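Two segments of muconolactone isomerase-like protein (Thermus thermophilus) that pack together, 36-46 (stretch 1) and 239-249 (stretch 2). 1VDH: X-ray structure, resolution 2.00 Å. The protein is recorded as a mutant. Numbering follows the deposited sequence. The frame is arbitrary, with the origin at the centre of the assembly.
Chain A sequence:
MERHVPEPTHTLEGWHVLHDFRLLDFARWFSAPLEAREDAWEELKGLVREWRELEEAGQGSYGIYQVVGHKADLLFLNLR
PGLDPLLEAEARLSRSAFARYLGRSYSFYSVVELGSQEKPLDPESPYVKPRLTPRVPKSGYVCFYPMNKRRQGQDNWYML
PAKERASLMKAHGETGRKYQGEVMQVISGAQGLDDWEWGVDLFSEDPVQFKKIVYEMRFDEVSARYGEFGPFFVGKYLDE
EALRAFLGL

Stretch 1 (36-46) AREDAWEELKG
Stretch 2, residues 239-249: DEEALRAFLGL

Two helices too far apart for their backbones to mesh can still be joined by one large aromatic side chain, and the C-terminal segment of this muconolactone isomerase-like protein illustrates the principle. Residues 36-46 are helical throughout, with phi/psi near -62/-43; residues 240-246 form a second helix running nearly antiparallel, at 155°, with axes 12.1 Å apart at closest approach. The register pairs Glu38 with Leu249, Trp41 with Arg244 and Lys45 with Glu240, at CA-CA distances of 7.7, 8.0 and 8.1 Å.

Arg37 (chi1 m, chi2 t, chi3 p, chi4 -170°) reaches the point where the second helix ends in a Schellman motif. There Gly248 adopts phi/psi 72/27, and Leu249 N and Gly248 N bond back to Arg244 O and Ala245 O; the chain ends at Leu249, so Leu247 O has no i+4 donor, and Arg37 NH1 donates a hydrogen bond to Leu247 O at 2.8 Å, near the guanidinium plane. Leu249 CD2 covers one guanidinium face, 3.7 Å from Arg37 NH1. An ideal CB on Gly248 would clash with Arg37 NH1, at 3.0 Å. The CA-to-CB bond of Glu38 (m, m, chi3 -29°) points sideways, but Glu38 OE2 comes within 3.2 Å of Leu249 CD2.

Trp41 (chi1 t, chi2 -126°) fills the gap. Arg244 CA lies over one ring face, and Trp41 CZ2 is 3.6 Å from Arg244 CB; Glu240 O sits at the ring edge, 3.7 Å from Trp41 CH2. Trp41 CZ3 meets Leu243 CG at 3.9 Å, Trp41 CE3 meets Leu247 CD1 at 4.0 Å, and Trp41 CB touches Leu249 CD1 at 3.6 Å.

One turn on, Leu44 and Leu243, both t, p, meet at 4.1 Å between their CD2 atoms. Lys45 (m, t, m, t) lays its CD 3.4 Å from Glu240 OE2 (Glu240 t, t), whereas its NZ, 4.3 Å from that oxygen, forms a salt bridge with Glu42 OE1 at 3.3 Å, its hydrogen bond weak.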

# COMPACT_ATOMS: atom_id res chain seq x y z
N ALA A 36 0.94 34.25 -16.83
CA ALA A 36 0.23 32.98 -16.69
C ALA A 36 -0.26 32.81 -15.25
O ALA A 36 -1.40 32.42 -15.01
CB ALA A 36 1.14 31.82 -17.08
N ARG A 37 0.61 33.12 -14.30
CA ARG A 37 0.28 33.02 -12.88
C ARG A 37 -0.85 33.97 -12.52
O ARG A 37 -1.82 33.57 -11.87
CB ARG A 37 1.52 33.29 -12.02
CG ARG A 37 2.64 32.27 -12.23
CD ARG A 37 3.93 32.68 -11.53
NE ARG A 37 3.74 32.83 -10.09
CZ ARG A 37 4.63 33.36 -9.26
NH1 ARG A 37 4.35 33.46 -7.97
NH2 ARG A 37 5.80 33.80 -9.72
N GLU A 38 -0.75 35.22 -12.98
CA GLU A 38 -1.77 36.23 -12.71
C GLU A 38 -3.12 35.82 -13.31
O GLU A 38 -4.15 35.97 -12.66
CB GLU A 38 -1.35 37.60 -13.26
CG GLU A 38 -0.11 38.20 -12.62
CD GLU A 38 -0.26 38.46 -11.12
OE1 GLU A 38 -1.39 38.72 -10.66
OE2 GLU A 38 0.77 38.43 -10.41
N ASP A 39 -3.09 35.31 -14.53
CA ASP A 39 -4.31 34.86 -15.21
C ASP A 39 -4.97 33.71 -14.44
O ASP A 39 -6.19 33.69 -14.27
CB ASP A 39 -4.00 34.42 -16.65
CG ASP A 39 -3.63 35.59 -17.56
OD1 ASP A 39 -3.90 36.76 -17.21
OD2 ASP A 39 -3.06 35.34 -18.65
N ALA A 40 -4.15 32.77 -13.98
CA ALA A 40 -4.66 31.63 -13.22
C ALA A 40 -5.26 32.13 -11.91
O ALA A 40 -6.31 31.66 -11.48
CB ALA A 40 -3.54 30.63 -12.95
N TRP A 41 -4.58 33.09 -11.30
CA TRP A 41 -5.03 33.69 -10.04
C TRP A 41 -6.38 34.37 -10.19
O TRP A 41 -7.28 34.17 -9.37
CB TRP A 41 -3.98 34.69 -9.54
CG TRP A 41 -4.40 35.46 -8.32
CD1 TRP A 41 -4.42 36.82 -8.18
CD2 TRP A 41 -4.84 34.92 -7.07
NE1 TRP A 41 -4.85 37.15 -6.92
CE2 TRP A 41 -5.12 36.01 -6.22
CE3 TRP A 41 -5.03 33.61 -6.59
CZ2 TRP A 41 -5.58 35.84 -4.91
CZ3 TRP A 41 -5.50 33.44 -5.29
CH2 TRP A 41 -5.76 34.55 -4.47
N GLU A 42 -6.53 35.19 -11.23
CA GLU A 42 -7.78 35.91 -11.47
C GLU A 42 -8.94 34.94 -11.67
O GLU A 42 -10.02 35.15 -11.12
CB GLU A 42 -7.65 36.84 -12.69
CG GLU A 42 -6.71 38.02 -12.47
CD GLU A 42 -7.13 38.92 -11.31
OE1 GLU A 42 -6.23 39.41 -10.59
OE2 GLU A 42 -8.34 39.13 -11.11
N GLU A 43 -8.70 33.89 -12.44
CA GLU A 43 -9.73 32.88 -12.68
C GLU A 43 -10.09 32.15 -11.39
O GLU A 43 -11.25 31.83 -11.16
CB GLU A 43 -9.26 31.88 -13.74
CG GLU A 43 -10.29 30.82 -14.07
CD GLU A 43 -9.75 29.74 -14.99
OE1 GLU A 43 -10.48 29.32 -15.91
OE2 GLU A 43 -8.59 29.31 -14.79
N LEU A 44 -9.09 31.86 -10.56
CA LEU A 44 -9.33 31.16 -9.30
C LEU A 44 -10.20 32.01 -8.38
O LEU A 44 -11.13 31.50 -7.75
CB LEU A 44 -8.01 30.81 -8.60
CG LEU A 44 -8.13 30.03 -7.29
CD1 LEU A 44 -8.85 28.70 -7.52
CD2 LEU A 44 -6.74 29.79 -6.71
N LYS A 45 -9.91 33.31 -8.32
CA LYS A 45 -10.70 34.23 -7.49
C LYS A 45 -12.15 34.22 -7.93
O LYS A 45 -13.06 34.26 -7.10
CB LYS A 45 -10.14 35.65 -7.56
CG LYS A 45 -8.86 35.87 -6.76
CD LYS A 45 -8.56 37.35 -6.59
CE LYS A 45 -8.31 38.04 -7.92
NZ LYS A 45 -7.97 39.48 -7.75
N GLY A 46 -12.37 34.17 -9.24
CA GLY A 46 -13.73 34.14 -9.77
C GLY A 46 -14.48 32.91 -9.28
O GLY A 46 -15.65 32.99 -8.92
N ASP A 239 -7.27 33.24 3.97
CA ASP A 239 -8.23 34.17 3.37
C ASP A 239 -7.65 34.51 1.99
O ASP A 239 -6.60 33.97 1.62
CB ASP A 239 -8.47 35.42 4.24
CG ASP A 239 -7.20 36.20 4.58
OD1 ASP A 239 -6.15 36.03 3.94
OD2 ASP A 239 -7.27 37.02 5.52
N GLU A 240 -8.30 35.40 1.25
CA GLU A 240 -7.81 35.75 -0.08
C GLU A 240 -6.36 36.22 -0.12
O GLU A 240 -5.57 35.73 -0.93
CB GLU A 240 -8.73 36.77 -0.74
CG GLU A 240 -8.47 36.91 -2.24
CD GLU A 240 -9.35 37.95 -2.90
OE1 GLU A 240 -10.59 37.85 -2.78
OE2 GLU A 240 -8.80 38.87 -3.53
N GLU A 241 -6.00 37.14 0.77
CA GLU A 241 -4.63 37.66 0.81
C GLU A 241 -3.61 36.59 1.20
O GLU A 241 -2.51 36.56 0.65
CB GLU A 241 -4.52 38.85 1.78
CG GLU A 241 -5.15 40.13 1.25
CD GLU A 241 -4.53 40.60 -0.05
OE1 GLU A 241 -5.25 40.66 -1.07
OE2 GLU A 241 -3.31 40.90 -0.06
N ALA A 242 -3.98 35.72 2.14
CA ALA A 242 -3.10 34.65 2.58
C ALA A 242 -2.82 33.68 1.43
O ALA A 242 -1.67 33.27 1.23
CB ALA A 242 -3.71 33.90 3.77
N LEU A 243 -3.86 33.31 0.68
CA LEU A 243 -3.69 32.40 -0.46
C LEU A 243 -2.81 33.06 -1.51
O LEU A 243 -1.94 32.42 -2.11
CB LEU A 243 -5.04 32.01 -1.06
CG LEU A 243 -5.02 31.07 -2.27
CD1 LEU A 243 -4.22 29.81 -1.95
CD2 LEU A 243 -6.44 30.72 -2.69
N ARG A 244 -3.04 34.36 -1.74
CA ARG A 244 -2.25 35.11 -2.70
C ARG A 244 -0.78 35.10 -2.32
O ARG A 244 0.08 34.84 -3.15
CB ARG A 244 -2.76 36.55 -2.82
CG ARG A 244 -1.87 37.43 -3.68
CD ARG A 244 -2.62 38.53 -4.42
NE ARG A 244 -3.05 39.63 -3.55
CZ ARG A 244 -2.96 40.91 -3.87
NH1 ARG A 244 -2.46 41.29 -5.05
NH2 ARG A 244 -3.41 41.83 -3.03
N ALA A 245 -0.50 35.36 -1.04
CA ALA A 245 0.87 35.39 -0.52
C ALA A 245 1.55 34.02 -0.65
O ALA A 245 2.72 33.94 -1.01
CB ALA A 245 0.88 35.84 0.94
N PHE A 246 0.79 32.97 -0.34
CA PHE A 246 1.29 31.60 -0.43
C PHE A 246 1.73 31.28 -1.87
O PHE A 246 2.74 30.60 -2.08
CB PHE A 246 0.18 30.63 0.01
CG PHE A 246 0.52 29.18 -0.22
CD1 PHE A 246 1.49 28.55 0.55
CD2 PHE A 246 -0.13 28.45 -1.21
CE1 PHE A 246 1.81 27.21 0.34
CE2 PHE A 246 0.19 27.11 -1.43
CZ PHE A 246 1.16 26.49 -0.65
N LEU A 247 0.97 31.78 -2.84
CA LEU A 247 1.27 31.55 -4.25
C LEU A 247 2.33 32.52 -4.79
O LEU A 247 2.64 32.50 -5.98
CB LEU A 247 -0.01 31.62 -5.08
CG LEU A 247 -1.07 30.59 -4.65
CD1 LEU A 247 -2.37 30.79 -5.44
CD2 LEU A 247 -0.53 29.18 -4.85
N GLY A 248 2.87 33.35 -3.91
CA GLY A 248 3.89 34.30 -4.30
C GLY A 248 3.40 35.46 -5.15
O GLY A 248 4.17 36.03 -5.93
N LEU A 249 2.13 35.81 -5.00
CA LEU A 249 1.56 36.92 -5.76
C LEU A 249 1.17 38.09 -4.85
O LEU A 249 0.65 39.09 -5.37
CB LEU A 249 0.35 36.43 -6.56
CG LEU A 249 0.67 35.33 -7.59
CD1 LEU A 249 -0.61 34.85 -8.24
CD2 LEU A 249 1.63 35.86 -8.64
OXT LEU A 249 1.40 37.99 -3.62